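Local coordinates for protein ribonuclease VapC (Haemophilus influenzae, PDB 6NKL) that probably acts as the toxin of a toxin-antitoxin pair, a magnesium-dependent ribonuclease of the PIN-domain family, at residues T7-Y12 with V112-N117. Sequence-based numbering, arbitrary orientation.
Sequences TNIIIY and VLITHN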
ATOM      1  N   THR B   7       2.856   4.456  12.066  1.00 29.74           N
ATOM      2  CA  THR B   7       1.560   4.824  12.633  1.00 28.98           C
ATOM      3  C   THR B   7       1.537   4.667  14.151  1.00 30.01           C
ATOM      4  O   THR B   7       0.903   5.464  14.843  1.00 30.39           O
ATOM      5  CB  THR B   7       0.479   3.958  11.994  1.00 31.62           C
ATOM      6  OG1 THR B   7       0.599   4.032  10.567  1.00 29.52           O
ATOM      7  CG2 THR B   7      -0.908   4.395  12.442  1.00 31.99           C
ATOM      8  N   ASN B   8       2.205   3.638  14.686  1.00 29.65           N
ATOM      9  CA  ASN B   8       2.164   3.390  16.132  1.00 31.46           C
ATOM     10  C   ASN B   8       2.848   4.495  16.923  1.00 32.06           C
ATOM     11  O   ASN B   8       2.365   4.873  17.990  1.00 35.83           O
ATOM     12  CB  ASN B   8       2.821   2.052  16.491  1.00 34.98           C
ATOM     13  CG  ASN B   8       2.008   0.855  16.037  1.00 35.70           C
ATOM     14  OD1 ASN B   8       2.559  -0.181  15.708  1.00 51.29           O
ATOM     15  ND2 ASN B   8       0.699   0.998  16.008  1.00 40.97           N
ATOM     16  N   ILE B   9       3.979   5.014  16.435  1.00 32.61           N
ATOM     17  CA  ILE B   9       4.676   6.054  17.184  1.00 31.96           C
ATOM     18  C   ILE B   9       3.886   7.349  17.151  1.00 31.55           C
ATOM     19  O   ILE B   9       3.911   8.123  18.114  1.00 32.44           O
ATOM     20  CB  ILE B   9       6.110   6.255  16.653  1.00 33.54           C
ATOM     21  CG1 ILE B   9       6.935   7.092  17.618  1.00 37.20           C
ATOM     22  CG2 ILE B   9       6.132   7.027  15.376  1.00 34.06           C
ATOM     23  CD1 ILE B   9       7.179   6.427  18.890  1.00 43.90           C
ATOM     24  N   ILE B  10       3.171   7.618  16.058  1.00 30.22           N
ATOM     25  CA  ILE B  10       2.330   8.811  16.006  1.00 31.80           C
ATOM     26  C   ILE B  10       1.171   8.717  16.997  1.00 28.15           C
ATOM     27  O   ILE B  10       0.829   9.698  17.662  1.00 35.61           O
ATOM     28  CB  ILE B  10       1.826   9.019  14.578  1.00 26.61           C
ATOM     29  CG1 ILE B  10       3.038   9.330  13.698  1.00 34.21           C
ATOM     30  CG2 ILE B  10       0.746  10.091  14.543  1.00 30.12           C
ATOM     31  CD1 ILE B  10       2.702   9.679  12.307  1.00 24.70           C
ATOM     32  N   ILE B  11       0.512   7.568  17.051  1.00 32.04           N
ATOM     33  CA  ILE B  11      -0.531   7.332  18.045  1.00 35.39           C
ATOM     34  C   ILE B  11       0.035   7.513  19.447  1.00 31.07           C
ATOM     35  O   ILE B  11      -0.540   8.208  20.292  1.00 38.75           O
ATOM     36  CB  ILE B  11      -1.101   5.917  17.869  1.00 37.63           C
ATOM     37  CG1 ILE B  11      -1.950   5.822  16.613  1.00 42.97           C
ATOM     38  CG2 ILE B  11      -1.899   5.498  19.083  1.00 43.97           C
ATOM     39  CD1 ILE B  11      -2.050   4.413  16.120  1.00 44.73           C
ATOM     40  N   TYR B  12       1.168   6.875  19.716  1.00 34.27           N
ATOM     41  CA  TYR B  12       1.819   7.034  21.012  1.00 39.58           C
ATOM     42  C   TYR B  12       2.018   8.499  21.352  1.00 36.51           C
ATOM     43  O   TYR B  12       1.782   8.924  22.485  1.00 42.98           O
ATOM     44  CB  TYR B  12       3.164   6.322  21.003  1.00 35.55           C
ATOM     45  CG  TYR B  12       3.866   6.343  22.338  1.00 39.74           C
ATOM     46  CD1 TYR B  12       3.565   5.407  23.317  1.00 36.90           C
ATOM     47  CD2 TYR B  12       4.827   7.286  22.618  1.00 41.33           C
ATOM     48  CE1 TYR B  12       4.207   5.403  24.511  1.00 41.21           C
ATOM     49  CE2 TYR B  12       5.478   7.286  23.817  1.00 43.25           C
ATOM     50  CZ  TYR B  12       5.165   6.347  24.764  1.00 43.26           C
ATOM     51  OH  TYR B  12       5.822   6.349  25.975  1.00 45.41           O
ATOM     52  N   VAL B 112      15.286   5.144   8.046  1.00 26.66           N
ATOM     53  CA  VAL B 112      15.205   4.488   9.345  1.00 25.15           C
ATOM     54  C   VAL B 112      13.752   4.588   9.795  1.00 28.15           C
ATOM     55  O   VAL B 112      13.202   5.684   9.868  1.00 31.25           O
ATOM     56  CB  VAL B 112      16.148   5.158  10.355  1.00 29.70           C
ATOM     57  CG1 VAL B 112      15.944   4.604  11.756  1.00 30.97           C
ATOM     58  CG2 VAL B 112      17.621   4.976   9.904  1.00 39.86           C
ATOM     59  N   LEU B 113      13.114   3.461  10.064  1.00 29.02           N
ATOM     60  CA  LEU B 113      11.713   3.488  10.477  1.00 30.59           C
ATOM     61  C   LEU B 113      11.640   3.617  11.994  1.00 29.31           C
ATOM     62  O   LEU B 113      12.269   2.839  12.719  1.00 26.26           O
ATOM     63  CB  LEU B 113      10.973   2.237  10.002  1.00 31.14           C
ATOM     64  CG  LEU B 113       9.466   2.180  10.279  1.00 31.84           C
ATOM     65  CD1 LEU B 113       8.717   3.188   9.404  1.00 33.98           C
ATOM     66  CD2 LEU B 113       8.903   0.791  10.058  1.00 34.59           C
ATOM     67  N   ILE B 114      10.878   4.610  12.459  1.00 26.52           N
ATOM     68  CA  ILE B 114      10.673   4.888  13.876  1.00 24.28           C
ATOM     69  C   ILE B 114       9.330   4.320  14.307  1.00 31.47           C
ATOM     70  O   ILE B 114       8.290   4.670  13.738  1.00 26.63           O
ATOM     71  CB  ILE B 114      10.702   6.393  14.173  1.00 24.54           C
ATOM     72  CG1 ILE B 114      11.988   7.054  13.688  1.00 29.81           C
ATOM     73  CG2 ILE B 114      10.585   6.601  15.672  1.00 33.19           C
ATOM     74  CD1 ILE B 114      13.235   6.323  14.081  1.00 30.47           C
ATOM     75  N   THR B 115       9.337   3.497  15.350  1.00 24.86           N
ATOM     76  CA  THR B 115       8.157   2.736  15.705  1.00 33.13           C
ATOM     77  C   THR B 115       7.972   2.757  17.227  1.00 38.76           C
ATOM     78  O   THR B 115       8.751   3.363  17.970  1.00 37.05           O
ATOM     79  CB  THR B 115       8.278   1.315  15.148  1.00 34.25           C
ATOM     80  OG1 THR B 115       7.085   0.587  15.417  1.00 40.01           O
ATOM     81  CG2 THR B 115       9.406   0.638  15.795  1.00 39.77           C
ATOM     82  N   HIS B 116       6.880   2.145  17.675  1.00 39.64           N
ATOM     83  CA  HIS B 116       6.626   1.886  19.088  1.00 42.45           C
ATOM     84  C   HIS B 116       6.003   0.508  19.162  1.00 41.04           C
ATOM     85  O   HIS B 116       4.936   0.281  18.577  1.00 42.39           O
ATOM     86  CB  HIS B 116       5.677   2.909  19.712  1.00 39.37           C
ATOM     87  CG  HIS B 116       5.178   2.519  21.076  1.00 48.31           C
ATOM     88  ND1 HIS B 116       5.991   2.509  22.192  1.00 55.04           N
ATOM     89  CD2 HIS B 116       3.958   2.113  21.499  1.00 45.67           C
ATOM     90  CE1 HIS B 116       5.290   2.127  23.245  1.00 56.28           C
ATOM     91  NE2 HIS B 116       4.051   1.891  22.853  1.00 56.44           N
ATOM     92  N   ASN B 117       6.687  -0.410  19.822  1.00 46.66           N
ATOM     93  CA  ASN B 117       6.098  -1.691  20.183  1.00 46.23           C
ATOM     94  C   ASN B 117       5.628  -2.480  18.953  1.00 54.20           C
ATOM     95  O   ASN B 117       4.506  -2.990  18.894  1.00 60.78           O
ATOM     96  CB  ASN B 117       4.956  -1.456  21.171  1.00 54.32           C
ATOM     97  CG  ASN B 117       4.667  -2.661  22.031  1.00 68.86           C
ATOM     98  OD1 ASN B 117       5.440  -3.629  22.058  1.00 69.68           O
ATOM     99  ND2 ASN B 117       3.546  -2.612  22.749  1.00 77.63           N
TER
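Y12 and H116 carry the aromatic part of this contact, a worked example of how the first helix of a PIN domain rests on the C-terminal part of a neighbouring strand and the residues after it. Their ring centroids lie 4.4 Å apart with planes inclined at 35°, an oblique pairing in which CD1 of Y12 sits over the centre of the imidazole, 3.6 Å from NE2 of H116. CB of N117 approaches the opposite face of the imidazole, toward its rim, and ND1 is hydrogen-bonded to T133, which helps fix the ring's rotation.

Apolar packing is the work of I9. Its CG1, anti to the backbone N (chi1 -167°), meets I114 CG2 at 4.2 Å, and chi2 (66°) turns CD1 to H116 CB at 3.9 Å. Its methyl groups also pack on backbone carbonyls, CD1 on T115 O and CG2 on I114 O, each at 3.6 Å.

No hydrogen bond joins the two segments. N8 lays CB against H116 O, at 3.5 Å. A polar link runs through D6, the predicted magnesium ligand: its OD1 accepts I9 N and its OD2 pairs with T115 OG1, coupling the start of the helix to T115; N8 lies near D99, the other predicted ligand.

Strand 112-115 runs parallel between strands 2-5 and 128-131, and helix 7-15, which follows strand 2-5 after the single residue D6, packs against I114 to H116.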